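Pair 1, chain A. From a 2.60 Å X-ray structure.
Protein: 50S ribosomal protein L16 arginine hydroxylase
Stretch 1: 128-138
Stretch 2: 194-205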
# COMPACT_ATOMS: atom_id res chain seq x y z
N GLN A 128 8.01 -15.46 -15.95
CA GLN A 128 6.76 -15.62 -15.21
C GLN A 128 5.55 -15.42 -16.12
O GLN A 128 4.41 -15.44 -15.66
CB GLN A 128 6.69 -14.69 -14.00
CG GLN A 128 7.52 -15.16 -12.81
CD GLN A 128 7.23 -16.60 -12.42
OE1 GLN A 128 8.15 -17.36 -12.13
NE2 GLN A 128 5.95 -16.98 -12.42
N TYR A 129 5.81 -15.23 -17.41
CA TYR A 129 4.74 -14.92 -18.35
C TYR A 129 4.77 -15.79 -19.60
O TYR A 129 5.80 -16.35 -19.96
CB TYR A 129 4.81 -13.45 -18.74
CG TYR A 129 4.97 -12.52 -17.56
CD1 TYR A 129 3.87 -12.13 -16.80
CD2 TYR A 129 6.22 -12.03 -17.20
CE1 TYR A 129 4.02 -11.28 -15.72
CE2 TYR A 129 6.38 -11.19 -16.13
CZ TYR A 129 5.28 -10.81 -15.39
OH TYR A 129 5.43 -9.96 -14.32
N ASP A 130 3.61 -15.88 -20.26
CA ASP A 130 3.50 -16.56 -21.54
C ASP A 130 4.22 -15.74 -22.60
O ASP A 130 4.30 -14.51 -22.50
CB ASP A 130 2.04 -16.72 -21.93
CG ASP A 130 1.21 -17.38 -20.84
OD1 ASP A 130 0.77 -16.67 -19.92
OD2 ASP A 130 1.02 -18.62 -20.92
N VAL A 131 4.74 -16.41 -23.62
CA VAL A 131 5.39 -15.71 -24.72
C VAL A 131 5.24 -16.47 -26.03
O VAL A 131 5.23 -17.70 -26.05
CB VAL A 131 6.89 -15.44 -24.41
CG1 VAL A 131 7.69 -16.73 -24.37
CG2 VAL A 131 7.49 -14.46 -25.42
N PHE A 132 5.09 -15.73 -27.13
CA PHE A 132 5.17 -16.33 -28.46
C PHE A 132 6.45 -15.84 -29.11
O PHE A 132 6.64 -14.63 -29.28
CB PHE A 132 3.96 -15.93 -29.31
CG PHE A 132 2.68 -16.60 -28.91
CD1 PHE A 132 1.88 -16.04 -27.93
CD2 PHE A 132 2.27 -17.77 -29.52
CE1 PHE A 132 0.69 -16.64 -27.56
CE2 PHE A 132 1.09 -18.39 -29.15
CZ PHE A 132 0.30 -17.82 -28.17
N ILE A 133 7.34 -16.75 -29.48
CA ILE A 133 8.60 -16.34 -30.09
C ILE A 133 8.60 -16.64 -31.59
O ILE A 133 8.64 -17.79 -32.01
CB ILE A 133 9.81 -17.00 -29.41
CG1 ILE A 133 9.79 -16.70 -27.91
CG2 ILE A 133 11.10 -16.50 -30.04
CD1 ILE A 133 10.84 -17.46 -27.11
N ILE A 134 8.55 -15.58 -32.38
CA ILE A 134 8.43 -15.67 -33.83
C ILE A 134 9.80 -15.58 -34.49
O ILE A 134 10.53 -14.60 -34.30
CB ILE A 134 7.55 -14.53 -34.37
CG1 ILE A 134 6.20 -14.50 -33.66
CG2 ILE A 134 7.36 -14.66 -35.88
CD1 ILE A 134 5.44 -13.20 -33.84
N GLN A 135 10.14 -16.59 -35.28
CA GLN A 135 11.38 -16.57 -36.03
C GLN A 135 11.26 -15.68 -37.26
O GLN A 135 10.36 -15.85 -38.08
CB GLN A 135 11.79 -17.99 -36.44
CG GLN A 135 13.07 -18.05 -37.27
CD GLN A 135 14.30 -17.63 -36.48
OE1 GLN A 135 14.50 -18.07 -35.35
NE2 GLN A 135 15.13 -16.78 -37.07
N GLY A 136 12.19 -14.73 -37.37
CA GLY A 136 12.30 -13.86 -38.53
C GLY A 136 13.39 -14.37 -39.46
O GLY A 136 13.57 -15.58 -39.59
N THR A 137 14.09 -13.46 -40.11
CA THR A 137 15.21 -13.82 -40.97
C THR A 137 16.25 -14.63 -40.20
O THR A 137 16.45 -14.41 -39.01
CB THR A 137 15.95 -12.58 -41.52
OG1 THR A 137 16.62 -11.91 -40.45
CG2 THR A 137 14.97 -11.62 -42.18
N GLY A 138 16.89 -15.57 -40.89
CA GLY A 138 17.92 -16.39 -40.29
C GLY A 138 17.35 -17.60 -39.58
O GLY A 138 16.21 -17.99 -39.81
N ASN A 194 22.50 -15.36 -38.92
CA ASN A 194 22.11 -14.06 -38.37
C ASN A 194 20.60 -14.03 -38.21
O ASN A 194 19.87 -14.25 -39.17
CB ASN A 194 22.55 -12.93 -39.30
CG ASN A 194 23.91 -12.37 -38.95
OD1 ASN A 194 24.60 -12.87 -38.06
ND2 ASN A 194 24.31 -11.32 -39.66
N ALA A 195 20.13 -13.72 -37.00
CA ALA A 195 18.73 -13.99 -36.68
C ALA A 195 17.95 -12.83 -36.07
O ALA A 195 18.49 -12.02 -35.31
CB ALA A 195 18.64 -15.21 -35.80
N MSE A 196 16.67 -12.78 -36.41
CA MSE A 196 15.73 -11.84 -35.83
C MSE A 196 14.58 -12.60 -35.16
O MSE A 196 13.95 -13.45 -35.79
CB MSE A 196 15.18 -10.89 -36.90
CG MSE A 196 16.20 -9.88 -37.40
SE MSE A 196 16.30 -8.30 -36.26
CE MSE A 196 15.01 -7.19 -37.20
N ASN A 197 14.34 -12.30 -33.89
CA ASN A 197 13.26 -12.94 -33.15
C ASN A 197 12.28 -11.91 -32.61
O ASN A 197 12.68 -10.85 -32.11
CB ASN A 197 13.80 -13.80 -32.01
CG ASN A 197 14.06 -15.23 -32.43
OD1 ASN A 197 14.11 -16.13 -31.59
ND2 ASN A 197 14.23 -15.45 -33.73
N TYR A 198 10.99 -12.22 -32.71
CA TYR A 198 9.95 -11.31 -32.27
C TYR A 198 9.14 -11.97 -31.17
O TYR A 198 8.36 -12.88 -31.42
CB TYR A 198 9.04 -10.95 -33.44
CG TYR A 198 9.78 -10.46 -34.65
CD1 TYR A 198 10.36 -11.35 -35.55
CD2 TYR A 198 9.92 -9.10 -34.90
CE1 TYR A 198 11.05 -10.90 -36.65
CE2 TYR A 198 10.60 -8.64 -36.00
CZ TYR A 198 11.17 -9.55 -36.88
OH TYR A 198 11.85 -9.11 -37.98
N SER A 199 9.30 -11.46 -29.95
CA SER A 199 8.61 -12.02 -28.81
C SER A 199 7.36 -11.21 -28.48
O SER A 199 7.45 -10.03 -28.12
CB SER A 199 9.54 -12.11 -27.60
OG SER A 199 10.63 -12.99 -27.86
N VAL A 200 6.21 -11.85 -28.62
CA VAL A 200 4.96 -11.25 -28.20
C VAL A 200 4.81 -11.72 -26.77
O VAL A 200 4.59 -12.90 -26.51
CB VAL A 200 3.77 -11.80 -28.99
CG1 VAL A 200 2.47 -11.16 -28.52
CG2 VAL A 200 3.97 -11.59 -30.48
N GLY A 201 4.93 -10.77 -25.85
CA GLY A 201 4.94 -11.07 -24.44
C GLY A 201 3.57 -10.86 -23.82
O GLY A 201 2.73 -10.16 -24.38
N PHE A 202 3.38 -11.47 -22.66
CA PHE A 202 2.12 -11.32 -21.94
C PHE A 202 2.40 -10.89 -20.50
O PHE A 202 3.53 -10.96 -20.03
CB PHE A 202 1.31 -12.61 -22.00
CG PHE A 202 0.68 -12.86 -23.34
CD1 PHE A 202 1.43 -13.36 -24.39
CD2 PHE A 202 -0.66 -12.59 -23.55
CE1 PHE A 202 0.86 -13.59 -25.62
CE2 PHE A 202 -1.24 -12.82 -24.79
CZ PHE A 202 -0.48 -13.32 -25.82
N ARG A 203 1.36 -10.42 -19.83
CA ARG A 203 1.51 -9.90 -18.49
C ARG A 203 0.38 -10.35 -17.59
O ARG A 203 -0.79 -10.27 -17.97
CB ARG A 203 1.57 -8.37 -18.53
CG ARG A 203 0.51 -7.75 -19.42
CD ARG A 203 0.64 -6.24 -19.51
NE ARG A 203 0.42 -5.59 -18.22
CZ ARG A 203 0.28 -4.28 -18.07
NH1 ARG A 203 0.35 -3.48 -19.12
NH2 ARG A 203 0.08 -3.77 -16.86
N ALA A 204 0.72 -10.84 -16.41
CA ALA A 204 -0.29 -11.11 -15.40
C ALA A 204 0.23 -10.62 -14.06
O ALA A 204 1.40 -10.79 -13.74
CB ALA A 204 -0.61 -12.59 -15.34
N PRO A 205 -0.66 -10.00 -13.26
CA PRO A 205 -0.29 -9.49 -11.94
C PRO A 205 -0.22 -10.60 -10.90
O PRO A 205 -0.89 -11.62 -11.06
CB PRO A 205 -1.44 -8.53 -11.61
CG PRO A 205 -2.61 -9.12 -12.32
CD PRO A 205 -2.06 -9.71 -13.60
O HOH W 1 3.14 -8.77 -13.51

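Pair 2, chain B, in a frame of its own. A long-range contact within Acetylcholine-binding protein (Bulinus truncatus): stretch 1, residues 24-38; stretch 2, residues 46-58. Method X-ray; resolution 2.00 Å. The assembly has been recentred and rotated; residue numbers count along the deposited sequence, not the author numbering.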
# COMPACT_ATOMS: atom_id res chain seq x y z
N PRO B 24 21.05 2.47 -28.67
CA PRO B 24 20.54 2.34 -27.31
C PRO B 24 20.34 3.71 -26.66
O PRO B 24 21.04 4.68 -26.99
CB PRO B 24 21.63 1.57 -26.58
CG PRO B 24 22.49 1.01 -27.65
CD PRO B 24 22.41 1.93 -28.80
N LEU B 25 19.37 3.80 -25.74
CA LEU B 25 19.21 4.99 -24.92
C LEU B 25 20.33 5.00 -23.89
O LEU B 25 20.53 4.02 -23.19
CB LEU B 25 17.84 4.99 -24.22
CG LEU B 25 17.55 6.14 -23.26
CD1 LEU B 25 17.22 7.37 -24.05
CD2 LEU B 25 16.40 5.79 -22.34
N ASN B 26 21.07 6.10 -23.82
CA ASN B 26 22.12 6.25 -22.82
C ASN B 26 21.54 6.74 -21.51
O ASN B 26 20.98 7.82 -21.43
CB ASN B 26 23.15 7.29 -23.25
CG ASN B 26 24.13 6.77 -24.26
OD1 ASN B 26 24.89 7.55 -24.83
ND2 ASN B 26 24.13 5.44 -24.51
N VAL B 27 21.72 5.97 -20.46
CA VAL B 27 21.22 6.43 -19.20
C VAL B 27 22.39 6.56 -18.25
O VAL B 27 23.08 5.59 -18.00
CB VAL B 27 20.16 5.45 -18.64
CG1 VAL B 27 19.68 5.90 -17.26
CG2 VAL B 27 19.01 5.35 -19.61
N SER B 28 22.62 7.76 -17.73
CA SER B 28 23.71 7.97 -16.81
C SER B 28 23.24 7.87 -15.38
O SER B 28 22.23 8.49 -15.04
CB SER B 28 24.29 9.36 -17.01
OG SER B 28 24.49 9.58 -18.39
N LEU B 29 23.98 7.13 -14.56
CA LEU B 29 23.69 6.98 -13.12
C LEU B 29 24.86 7.43 -12.29
O LEU B 29 26.02 7.09 -12.59
CB LEU B 29 23.45 5.52 -12.75
CG LEU B 29 22.27 4.82 -13.40
CD1 LEU B 29 22.14 3.38 -12.87
CD2 LEU B 29 21.02 5.66 -13.14
N ASN B 30 24.56 8.20 -11.26
CA ASN B 30 25.47 8.54 -10.17
C ASN B 30 24.70 8.24 -8.89
O ASN B 30 23.48 8.12 -8.95
CB ASN B 30 25.90 10.00 -10.23
CG ASN B 30 27.07 10.22 -11.21
OD1 ASN B 30 27.00 11.07 -12.10
ND2 ASN B 30 28.14 9.42 -11.07
N PHE B 31 25.39 8.11 -7.77
CA PHE B 31 24.75 7.71 -6.53
C PHE B 31 25.28 8.54 -5.40
O PHE B 31 26.42 9.00 -5.43
CB PHE B 31 24.97 6.22 -6.22
CG PHE B 31 24.41 5.29 -7.25
CD1 PHE B 31 23.08 4.87 -7.17
CD2 PHE B 31 25.19 4.82 -8.29
CE1 PHE B 31 22.54 4.02 -8.10
CE2 PHE B 31 24.66 3.96 -9.22
CZ PHE B 31 23.32 3.55 -9.13
N LYS B 32 24.45 8.72 -4.38
CA LYS B 32 24.86 9.32 -3.15
C LYS B 32 24.46 8.37 -2.02
O LYS B 32 23.26 8.16 -1.78
CB LYS B 32 24.16 10.68 -2.94
CG LYS B 32 24.47 11.74 -4.02
CD LYS B 32 25.84 12.36 -3.75
CE LYS B 32 26.41 12.91 -5.01
NZ LYS B 32 27.77 13.48 -4.77
N LEU B 33 25.45 7.81 -1.34
CA LEU B 33 25.18 7.02 -0.16
C LEU B 33 25.04 7.99 1.00
O LEU B 33 26.00 8.63 1.38
CB LEU B 33 26.27 5.94 0.09
CG LEU B 33 26.11 5.02 1.31
CD1 LEU B 33 24.82 4.20 1.21
CD2 LEU B 33 27.29 4.06 1.47
N MET B 34 23.81 8.10 1.53
CA MET B 34 23.46 9.11 2.54
C MET B 34 23.62 8.65 3.98
O MET B 34 23.99 9.45 4.86
CB MET B 34 22.01 9.57 2.33
CG MET B 34 21.70 10.07 0.93
SD MET B 34 22.62 11.55 0.48
CE MET B 34 21.90 12.75 1.61
N ASN B 35 23.32 7.39 4.22
CA ASN B 35 23.30 6.87 5.54
C ASN B 35 23.28 5.32 5.48
O ASN B 35 22.82 4.75 4.51
CB ASN B 35 22.07 7.37 6.27
CG ASN B 35 22.15 7.33 7.77
OD1 ASN B 35 23.11 6.80 8.34
ND2 ASN B 35 21.16 7.91 8.44
N ILE B 36 23.78 4.69 6.50
CA ILE B 36 23.69 3.24 6.68
C ILE B 36 22.79 3.17 7.88
O ILE B 36 23.21 3.53 8.97
CB ILE B 36 25.01 2.57 6.93
CG1 ILE B 36 25.88 2.55 5.67
CG2 ILE B 36 24.79 1.15 7.44
CD1 ILE B 36 27.24 1.93 5.88
N VAL B 37 21.53 2.74 7.70
CA VAL B 37 20.54 2.79 8.82
C VAL B 37 20.34 1.50 9.63
O VAL B 37 19.79 1.55 10.73
CB VAL B 37 19.20 3.37 8.32
CG1 VAL B 37 19.37 4.83 7.95
CG2 VAL B 37 18.68 2.58 7.13
N GLU B 38 20.78 0.36 9.10
CA GLU B 38 20.88 -0.87 9.86
C GLU B 38 22.13 -1.63 9.39
O GLU B 38 22.43 -1.64 8.21
CB GLU B 38 19.66 -1.73 9.61
CG GLU B 38 19.58 -2.92 10.55
CD GLU B 38 18.17 -3.49 10.64
OE1 GLU B 38 17.60 -3.82 9.57
OE2 GLU B 38 17.63 -3.60 11.77
N VAL B 46 22.13 -5.30 5.69
CA VAL B 46 22.47 -3.86 5.72
C VAL B 46 21.37 -3.10 5.01
O VAL B 46 20.86 -3.58 4.00
CB VAL B 46 23.82 -3.60 4.98
CG1 VAL B 46 24.06 -2.11 4.80
CG2 VAL B 46 24.96 -4.21 5.81
N GLU B 47 20.98 -1.95 5.56
CA GLU B 47 20.00 -1.05 4.95
C GLU B 47 20.69 0.29 4.85
O GLU B 47 21.27 0.76 5.81
CB GLU B 47 18.73 -0.85 5.83
CG GLU B 47 17.77 -2.01 5.96
CD GLU B 47 16.38 -1.56 6.44
OE1 GLU B 47 16.24 -0.46 7.03
OE2 GLU B 47 15.40 -2.31 6.20
N VAL B 48 20.62 0.88 3.67
CA VAL B 48 21.22 2.16 3.40
C VAL B 48 20.14 3.12 2.92
O VAL B 48 19.11 2.69 2.43
CB VAL B 48 22.33 2.05 2.28
CG1 VAL B 48 23.44 1.11 2.70
CG2 VAL B 48 21.73 1.62 0.97
N VAL B 49 20.39 4.42 3.08
CA VAL B 49 19.69 5.43 2.28
C VAL B 49 20.58 5.86 1.11
O VAL B 49 21.74 6.24 1.30
CB VAL B 49 19.28 6.62 3.12
CG1 VAL B 49 18.60 7.71 2.25
CG2 VAL B 49 18.32 6.16 4.21
N LEU B 50 20.01 5.83 -0.08
CA LEU B 50 20.74 6.01 -1.32
C LEU B 50 19.93 6.91 -2.25
O LEU B 50 18.73 6.65 -2.49
CB LEU B 50 20.94 4.63 -1.96
CG LEU B 50 21.72 4.48 -3.28
CD1 LEU B 50 23.24 4.72 -3.06
CD2 LEU B 50 21.48 3.11 -3.92
N TRP B 51 20.54 8.00 -2.73
CA TRP B 51 19.97 8.70 -3.89
C TRP B 51 20.58 8.13 -5.14
O TRP B 51 21.80 7.96 -5.20
CB TRP B 51 20.31 10.19 -3.85
CG TRP B 51 19.87 10.93 -2.64
CD1 TRP B 51 19.11 10.46 -1.57
CD2 TRP B 51 20.11 12.31 -2.37
NE1 TRP B 51 18.89 11.48 -0.68
CE2 TRP B 51 19.48 12.62 -1.14
CE3 TRP B 51 20.81 13.33 -3.05
CZ2 TRP B 51 19.54 13.89 -0.57
CZ3 TRP B 51 20.86 14.61 -2.47
CH2 TRP B 51 20.22 14.87 -1.26
N THR B 52 19.73 7.83 -6.13
CA THR B 52 20.12 7.40 -7.46
C THR B 52 19.87 8.59 -8.35
O THR B 52 18.75 9.07 -8.39
CB THR B 52 19.24 6.23 -7.96
OG1 THR B 52 19.62 5.04 -7.27
CG2 THR B 52 19.58 5.86 -9.44
N GLN B 53 20.89 9.08 -9.04
CA GLN B 53 20.72 10.23 -9.89
C GLN B 53 20.74 9.75 -11.31
O GLN B 53 21.82 9.45 -11.83
CB GLN B 53 21.83 11.27 -9.66
CG GLN B 53 22.10 11.59 -8.20
CD GLN B 53 23.22 12.61 -7.97
OE1 GLN B 53 23.25 13.24 -6.92
NE2 GLN B 53 24.13 12.77 -8.93
N ALA B 54 19.57 9.63 -11.94
CA ALA B 54 19.48 9.07 -13.27
C ALA B 54 19.16 10.14 -14.29
O ALA B 54 18.22 10.93 -14.10
CB ALA B 54 18.39 7.99 -13.31
N SER B 55 19.91 10.19 -15.39
CA SER B 55 19.53 11.08 -16.47
C SER B 55 19.57 10.46 -17.84
O SER B 55 20.34 9.53 -18.10
CB SER B 55 20.27 12.42 -16.41
OG SER B 55 21.63 12.25 -16.11
N TRP B 56 18.70 10.96 -18.71
CA TRP B 56 18.67 10.50 -20.09
C TRP B 56 18.07 11.63 -20.90
O TRP B 56 17.58 12.57 -20.33
CB TRP B 56 17.91 9.18 -20.24
CG TRP B 56 16.46 9.30 -19.95
CD1 TRP B 56 15.45 9.43 -20.86
CD2 TRP B 56 15.85 9.36 -18.66
NE1 TRP B 56 14.24 9.55 -20.21
CE2 TRP B 56 14.46 9.49 -18.86
CE3 TRP B 56 16.34 9.30 -17.35
CZ2 TRP B 56 13.56 9.59 -17.79
CZ3 TRP B 56 15.42 9.37 -16.29
CH2 TRP B 56 14.06 9.52 -16.53
N LYS B 57 18.15 11.55 -22.22
CA LYS B 57 17.68 12.64 -23.07
C LYS B 57 16.75 12.12 -24.15
O LYS B 57 16.99 11.07 -24.75
CB LYS B 57 18.88 13.34 -23.70
CG LYS B 57 18.58 14.58 -24.50
CD LYS B 57 19.88 15.07 -25.18
CE LYS B 57 19.69 16.45 -25.76
NZ LYS B 57 21.02 17.03 -26.02
N VAL B 58 15.65 12.84 -24.35
CA VAL B 58 14.70 12.53 -25.41
C VAL B 58 14.50 13.81 -26.21
O VAL B 58 13.80 14.73 -25.76
CB VAL B 58 13.33 12.01 -24.86
CG1 VAL B 58 12.40 11.57 -26.00
CG2 VAL B 58 13.53 10.88 -23.86
O HOH W 2 20.24 9.74 -23.17

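The sharpest difference between the two pairs lies at one matched position: Gly A136 in pair 1 has no side chain, whereas Met B34 in pair 2 lays its side chain over an aromatic ring. The ring belongs in each case to the facing strand, at positions that also superpose, Tyr A198 and Trp B51. In pair 1 the tyrosine comes edge-on to the glycine, with CE1 of Tyr A198 3.7 Å from CA of Gly A136; a CB on that glycine would lie 2.6 Å from the same CE1, a clash. In pair 2 the indole presents a face instead, and SD of Met B34 sits 3.8 Å from the centroid of the five-membered ring of Trp B51, while CE of Met B34 reaches CZ2 of Trp B51 at 3.4 Å. The space can thus be filled from either strand, by a ring closing on bare backbone or by a thioether covering a ring.

The frame around this exchange is nearly constant. Both pairs are antiparallel strands, at 158° and 157°, and 14 central residues superpose to 0.6 Å. Backbone hydrogen bonds recur at equivalent places: N of Ile A134 donates to O of Tyr A198 at 2.9 Å, as N of Lys B32 does to O of Trp B51 at 2.9 Å. Even the exchanged position keeps its bond, N of Gly A136 to O of Met A196 (a selenomethionine) at 2.7 Å and N of Met B34 to O of Val B49 at 2.8 Å. These bonds are made by backbone atoms, and the side chains above and below them differ between the pairs.

Gln A135 and Asn A197 match Leu B33 and Leu B50. The first two join through a hydrogen bond from ND2 of Asn A197 to OE1 of Gln A135 (3.1 Å), whereas Leu B33 turns to a neighbour, its CD1 3.5 Å from CB of Val B48. On the other face, Phe A132 and Val A200 form an apolar pair, CB to CB 4.1 Å; their counterparts are Asn B30 and Gln B53, where CB of Asn B30 lies 3.5 Å from NE2 of Gln B53. At Gly A201 there is room for a CB; the matched Ala B54 has one, and it lies 3.5 Å from CD2 of Leu B29.

Past Gly A136 and Met B34 the register slips by one in both pairs, as a beta bulge in pair 2: N of Met A196 donates to O of Thr A137 at 3.1 Å, and N of Val B49 to O of Asn B35 at 2.8 Å. The general lesson is that backbone pairing fixes where side chains start, not how they pack.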